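PDB 2JLN: MHP1 from Microbacterium liquefaciens, which takes up 5-aryl-substituted hydantoins such as 5-indolylmethyl hydantoin and 5-benzyl hydantoin across the membrane in a sodium-dependent manner. Local coordinates for residues Gly371-Val384 with Gly433-Met445. Sequence-based numbering, arbitrary orientation.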
loop_
_atom_site.group_PDB
_atom_site.type_symbol
_atom_site.label_atom_id
_atom_site.label_comp_id
_atom_site.label_asym_id
_atom_site.label_seq_id
_atom_site.Cartn_x
_atom_site.Cartn_y
_atom_site.Cartn_z
ATOM N N GLY A 371 4.066 -3.766 12.421
ATOM C CA GLY A 371 4.170 -5.206 12.466
ATOM C C GLY A 371 3.175 -5.802 13.441
ATOM O O GLY A 371 2.485 -6.757 13.093
ATOM N N PRO A 372 3.116 -5.268 14.680
ATOM C CA PRO A 372 2.072 -5.736 15.589
ATOM C C PRO A 372 0.659 -5.401 15.096
ATOM O O PRO A 372 -0.248 -6.188 15.328
ATOM C CB PRO A 372 2.403 -5.011 16.910
ATOM C CG PRO A 372 3.310 -3.925 16.515
ATOM C CD PRO A 372 4.124 -4.500 15.423
ATOM N N LEU A 373 0.466 -4.282 14.414
ATOM C CA LEU A 373 -0.874 -3.973 13.924
ATOM C C LEU A 373 -1.366 -5.049 12.961
ATOM O O LEU A 373 -2.516 -5.466 13.042
ATOM C CB LEU A 373 -0.938 -2.602 13.253
ATOM C CG LEU A 373 -2.313 -2.287 12.664
ATOM C CD1 LEU A 373 -3.276 -1.882 13.777
ATOM C CD2 LEU A 373 -2.216 -1.207 11.595
ATOM N N ALA A 374 -0.500 -5.498 12.058
ATOM C CA ALA A 374 -0.869 -6.543 11.104
ATOM C C ALA A 374 -1.007 -7.884 11.808
ATOM O O ALA A 374 -1.783 -8.747 11.380
ATOM C CB ALA A 374 0.155 -6.641 10.007
ATOM N N GLY A 375 -0.258 -8.037 12.902
ATOM C CA GLY A 375 -0.172 -9.297 13.618
ATOM C C GLY A 375 -1.385 -9.530 14.479
ATOM O O GLY A 375 -1.884 -10.630 14.594
ATOM N N ILE A 376 -1.867 -8.466 15.085
ATOM C CA ILE A 376 -3.019 -8.531 15.960
ATOM C C ILE A 376 -4.321 -8.658 15.166
ATOM O O ILE A 376 -5.301 -9.215 15.656
ATOM C CB ILE A 376 -3.058 -7.288 16.866
ATOM C CG1 ILE A 376 -2.076 -7.467 18.013
ATOM C CG2 ILE A 376 -4.453 -7.038 17.405
ATOM C CD1 ILE A 376 -1.937 -6.248 18.857
ATOM N N MET A 377 -4.336 -8.134 13.944
ATOM C CA MET A 377 -5.554 -8.158 13.147
ATOM C C MET A 377 -5.682 -9.516 12.483
ATOM O O MET A 377 -6.790 -10.040 12.381
ATOM C CB MET A 377 -5.596 -7.041 12.109
ATOM C CG MET A 377 -5.864 -5.677 12.697
ATOM S SD MET A 377 -6.130 -4.352 11.481
ATOM C CE MET A 377 -7.876 -4.579 11.172
ATOM N N ILE A 378 -4.564 -10.101 12.047
ATOM C CA ILE A 378 -4.653 -11.421 11.432
ATOM C C ILE A 378 -5.117 -12.417 12.497
ATOM O O ILE A 378 -5.890 -13.341 12.200
ATOM C CB ILE A 378 -3.330 -11.886 10.788
ATOM C CG1 ILE A 378 -3.079 -11.141 9.490
ATOM C CG2 ILE A 378 -3.353 -13.389 10.496
ATOM C CD1 ILE A 378 -1.631 -11.218 9.051
ATOM N N SER A 379 -4.681 -12.201 13.739
ATOM C CA SER A 379 -4.937 -13.157 14.814
ATOM C C SER A 379 -6.359 -13.056 15.372
ATOM O O SER A 379 -7.029 -14.072 15.557
ATOM C CB SER A 379 -3.915 -12.991 15.938
ATOM O OG SER A 379 -3.970 -14.077 16.843
ATOM N N ASP A 380 -6.809 -11.836 15.647
ATOM C CA ASP A 380 -8.177 -11.611 16.073
ATOM C C ASP A 380 -9.152 -12.287 15.090
ATOM O O ASP A 380 -9.964 -13.111 15.491
ATOM C CB ASP A 380 -8.426 -10.103 16.188
ATOM C CG ASP A 380 -9.726 -9.742 16.954
ATOM O OD1 ASP A 380 -9.638 -9.439 18.170
ATOM O OD2 ASP A 380 -10.824 -9.721 16.330
ATOM N N TYR A 381 -9.063 -11.969 13.801
ATOM C CA TYR A 381 -9.984 -12.545 12.818
ATOM C C TYR A 381 -9.807 -14.052 12.525
ATOM O O TYR A 381 -10.791 -14.771 12.558
ATOM C CB TYR A 381 -10.002 -11.714 11.532
ATOM C CG TYR A 381 -10.830 -12.266 10.397
ATOM C CD1 TYR A 381 -12.190 -12.032 10.332
ATOM C CD2 TYR A 381 -10.249 -12.988 9.375
ATOM C CE1 TYR A 381 -12.968 -12.529 9.298
ATOM C CE2 TYR A 381 -11.008 -13.489 8.327
ATOM C CZ TYR A 381 -12.381 -13.261 8.291
ATOM O OH TYR A 381 -13.162 -13.755 7.254
ATOM N N PHE A 382 -8.599 -14.550 12.239
ATOM C CA PHE A 382 -8.448 -15.993 11.932
ATOM C C PHE A 382 -8.452 -16.944 13.136
ATOM O O PHE A 382 -9.124 -17.975 13.111
ATOM C CB PHE A 382 -7.211 -16.294 11.084
ATOM C CG PHE A 382 -7.365 -15.939 9.651
ATOM C CD1 PHE A 382 -6.706 -14.856 9.117
ATOM C CD2 PHE A 382 -8.189 -16.672 8.832
ATOM C CE1 PHE A 382 -6.857 -14.521 7.785
ATOM C CE2 PHE A 382 -8.352 -16.328 7.502
ATOM C CZ PHE A 382 -7.685 -15.249 6.981
ATOM N N LEU A 383 -7.691 -16.621 14.177
ATOM C CA LEU A 383 -7.484 -17.559 15.281
ATOM C C LEU A 383 -8.493 -17.397 16.421
ATOM O O LEU A 383 -9.176 -18.347 16.777
ATOM C CB LEU A 383 -6.059 -17.449 15.815
ATOM C CG LEU A 383 -4.956 -17.717 14.800
ATOM C CD1 LEU A 383 -3.540 -17.475 15.390
ATOM C CD2 LEU A 383 -5.111 -19.124 14.290
ATOM N N VAL A 384 -8.576 -16.197 16.986
ATOM C CA VAL A 384 -9.495 -15.888 18.083
ATOM C C VAL A 384 -11.001 -16.030 17.718
ATOM O O VAL A 384 -11.705 -16.825 18.324
ATOM C CB VAL A 384 -9.220 -14.469 18.621
ATOM C CG1 VAL A 384 -10.261 -14.055 19.634
ATOM C CG2 VAL A 384 -7.849 -14.397 19.208
ATOM N N GLY A 433 7.826 -8.045 15.225
ATOM C CA GLY A 433 6.693 -7.467 15.925
ATOM C C GLY A 433 5.356 -8.063 15.527
ATOM O O GLY A 433 4.442 -8.136 16.342
ATOM N N LEU A 434 5.244 -8.462 14.261
ATOM C CA LEU A 434 4.050 -9.126 13.749
ATOM C C LEU A 434 3.930 -10.501 14.414
ATOM O O LEU A 434 2.917 -10.792 15.056
ATOM C CB LEU A 434 4.111 -9.229 12.212
ATOM C CG LEU A 434 3.026 -9.815 11.297
ATOM C CD1 LEU A 434 3.232 -9.356 9.861
ATOM C CD2 LEU A 434 3.016 -11.332 11.345
ATOM N N ILE A 435 4.970 -11.326 14.283
ATOM C CA ILE A 435 5.008 -12.648 14.906
ATOM C C ILE A 435 4.786 -12.608 16.432
ATOM O O ILE A 435 4.154 -13.497 17.007
ATOM C CB ILE A 435 6.352 -13.347 14.634
ATOM C CG1 ILE A 435 6.485 -13.716 13.162
ATOM C CG2 ILE A 435 6.477 -14.580 15.497
ATOM C CD1 ILE A 435 5.695 -14.936 12.755
ATOM N N ALA A 436 5.326 -11.588 17.090
ATOM C CA ALA A 436 5.138 -11.426 18.528
ATOM C C ALA A 436 3.674 -11.046 18.881
ATOM O O ALA A 436 3.040 -11.661 19.758
ATOM C CB ALA A 436 6.105 -10.392 19.051
ATOM N N ALA A 437 3.155 -10.026 18.198
ATOM C CA ALA A 437 1.793 -9.567 18.421
ATOM C C ALA A 437 0.819 -10.685 18.135
ATOM O O ALA A 437 -0.080 -10.955 18.925
ATOM C CB ALA A 437 1.488 -8.382 17.559
ATOM N N LEU A 438 0.997 -11.344 17.003
ATOM C CA LEU A 438 0.146 -12.484 16.671
ATOM C C LEU A 438 0.048 -13.457 17.856
ATOM O O LEU A 438 -1.043 -13.693 18.368
ATOM C CB LEU A 438 0.657 -13.175 15.410
ATOM C CG LEU A 438 -0.242 -14.103 14.618
ATOM C CD1 LEU A 438 0.432 -14.494 13.293
ATOM C CD2 LEU A 438 -0.475 -15.301 15.468
ATOM N N LEU A 439 1.180 -13.975 18.329
ATOM C CA LEU A 439 1.161 -14.956 19.424
ATOM C C LEU A 439 0.633 -14.461 20.805
ATOM O O LEU A 439 -0.119 -15.178 21.457
ATOM C CB LEU A 439 2.511 -15.680 19.552
ATOM C CG LEU A 439 2.875 -16.562 18.343
ATOM C CD1 LEU A 439 4.371 -16.853 18.260
ATOM C CD2 LEU A 439 2.074 -17.846 18.293
ATOM N N LEU A 440 0.985 -13.258 21.254
ATOM C CA LEU A 440 0.475 -12.794 22.547
ATOM C C LEU A 440 -1.031 -12.475 22.557
ATOM O O LEU A 440 -1.678 -12.543 23.608
ATOM C CB LEU A 440 1.241 -11.571 23.031
ATOM C CG LEU A 440 2.760 -11.617 22.904
ATOM C CD1 LEU A 440 3.378 -10.335 23.515
ATOM C CD2 LEU A 440 3.368 -12.905 23.537
ATOM N N HIS A 441 -1.597 -12.104 21.409
ATOM C CA HIS A 441 -3.019 -11.725 21.363
ATOM C C HIS A 441 -3.897 -12.892 21.818
ATOM O O HIS A 441 -4.928 -12.693 22.450
ATOM C CB HIS A 441 -3.430 -11.262 19.951
ATOM C CG HIS A 441 -4.694 -10.470 19.921
ATOM N ND1 HIS A 441 -4.800 -9.216 20.485
ATOM C CD2 HIS A 441 -5.917 -10.754 19.407
ATOM C CE1 HIS A 441 -6.032 -8.765 20.328
ATOM N NE2 HIS A 441 -6.734 -9.681 19.680
ATOM N N ILE A 442 -3.470 -14.113 21.510
ATOM C CA ILE A 442 -4.264 -15.294 21.830
ATOM C C ILE A 442 -4.601 -15.466 23.329
ATOM O O ILE A 442 -5.775 -15.456 23.695
ATOM C CB ILE A 442 -3.654 -16.557 21.211
ATOM C CG1 ILE A 442 -3.799 -16.495 19.696
ATOM C CG2 ILE A 442 -4.374 -17.773 21.695
ATOM C CD1 ILE A 442 -3.070 -17.588 18.992
ATOM N N PRO A 443 -3.589 -15.611 24.197
ATOM C CA PRO A 443 -3.841 -15.620 25.647
ATOM C C PRO A 443 -4.437 -14.308 26.140
ATOM O O PRO A 443 -5.356 -14.337 26.947
ATOM C CB PRO A 443 -2.450 -15.773 26.250
ATOM C CG PRO A 443 -1.614 -16.350 25.172
ATOM C CD PRO A 443 -2.167 -15.810 23.885
ATOM N N ALA A 444 -3.927 -13.169 25.684
ATOM C CA ALA A 444 -4.519 -11.904 26.093
ATOM C C ALA A 444 -6.023 -11.875 25.807
ATOM O O ALA A 444 -6.794 -11.336 26.600
ATOM C CB ALA A 444 -3.833 -10.740 25.416
ATOM N N MET A 445 -6.448 -12.442 24.679
ATOM C CA MET A 445 -7.859 -12.357 24.292
ATOM C C MET A 445 -8.737 -13.372 25.009
ATOM O O MET A 445 -9.917 -13.102 25.247
ATOM C CB MET A 445 -8.064 -12.458 22.775
ATOM C CG MET A 445 -8.163 -11.110 22.052
ATOM S SD MET A 445 -9.490 -10.020 22.629
ATOM C CE MET A 445 -8.480 -8.851 23.512
#
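His441 reaches from helix 433-445 into a hole formed by Ile376, Ser379, Asp380 and Val384, a knob-into-hole fit between two transmembrane helices running the same way at 35°. With its CG anti to the backbone N (chi1 -162°), the ring meets Asp380 edge-on: NE2 donates to the anti lone pair of Asp380 OD1 (3.3 Å, 162°), the acceptor lying close to the ring plane. The stronger partner of this carboxylate is Arg385, salt-bridged through OD2. Ile376 CG2 lies over one ring face in a CH-pi contact, 3.9 Å from the His441 centroid. A leucine here, lacking the ring N-H, would probably leave Asp380 OD1 without its mate across the helix pair and Ile376 without the flat face it lies on. Ser379 OG gives a weak hydrogen bond to Leu438 O. The axes approach to 6.8 Å, and Gly375 lets the backbones come close, Leu438 CA touching Gly375 O at 3.4 Å in a CA-H...O contact. In apolar packing, Ala437 CB rests on Pro372 CB at 3.6 Å. Branched aliphatic side chains close the other margin, Leu383 CD1 lying 3.6 Å from Ile442 CD1. Around this pair, helix 409-423 meets Pro372, Leu440 and Ala444, while helix 58-79 packs on Ile378 and Leu434.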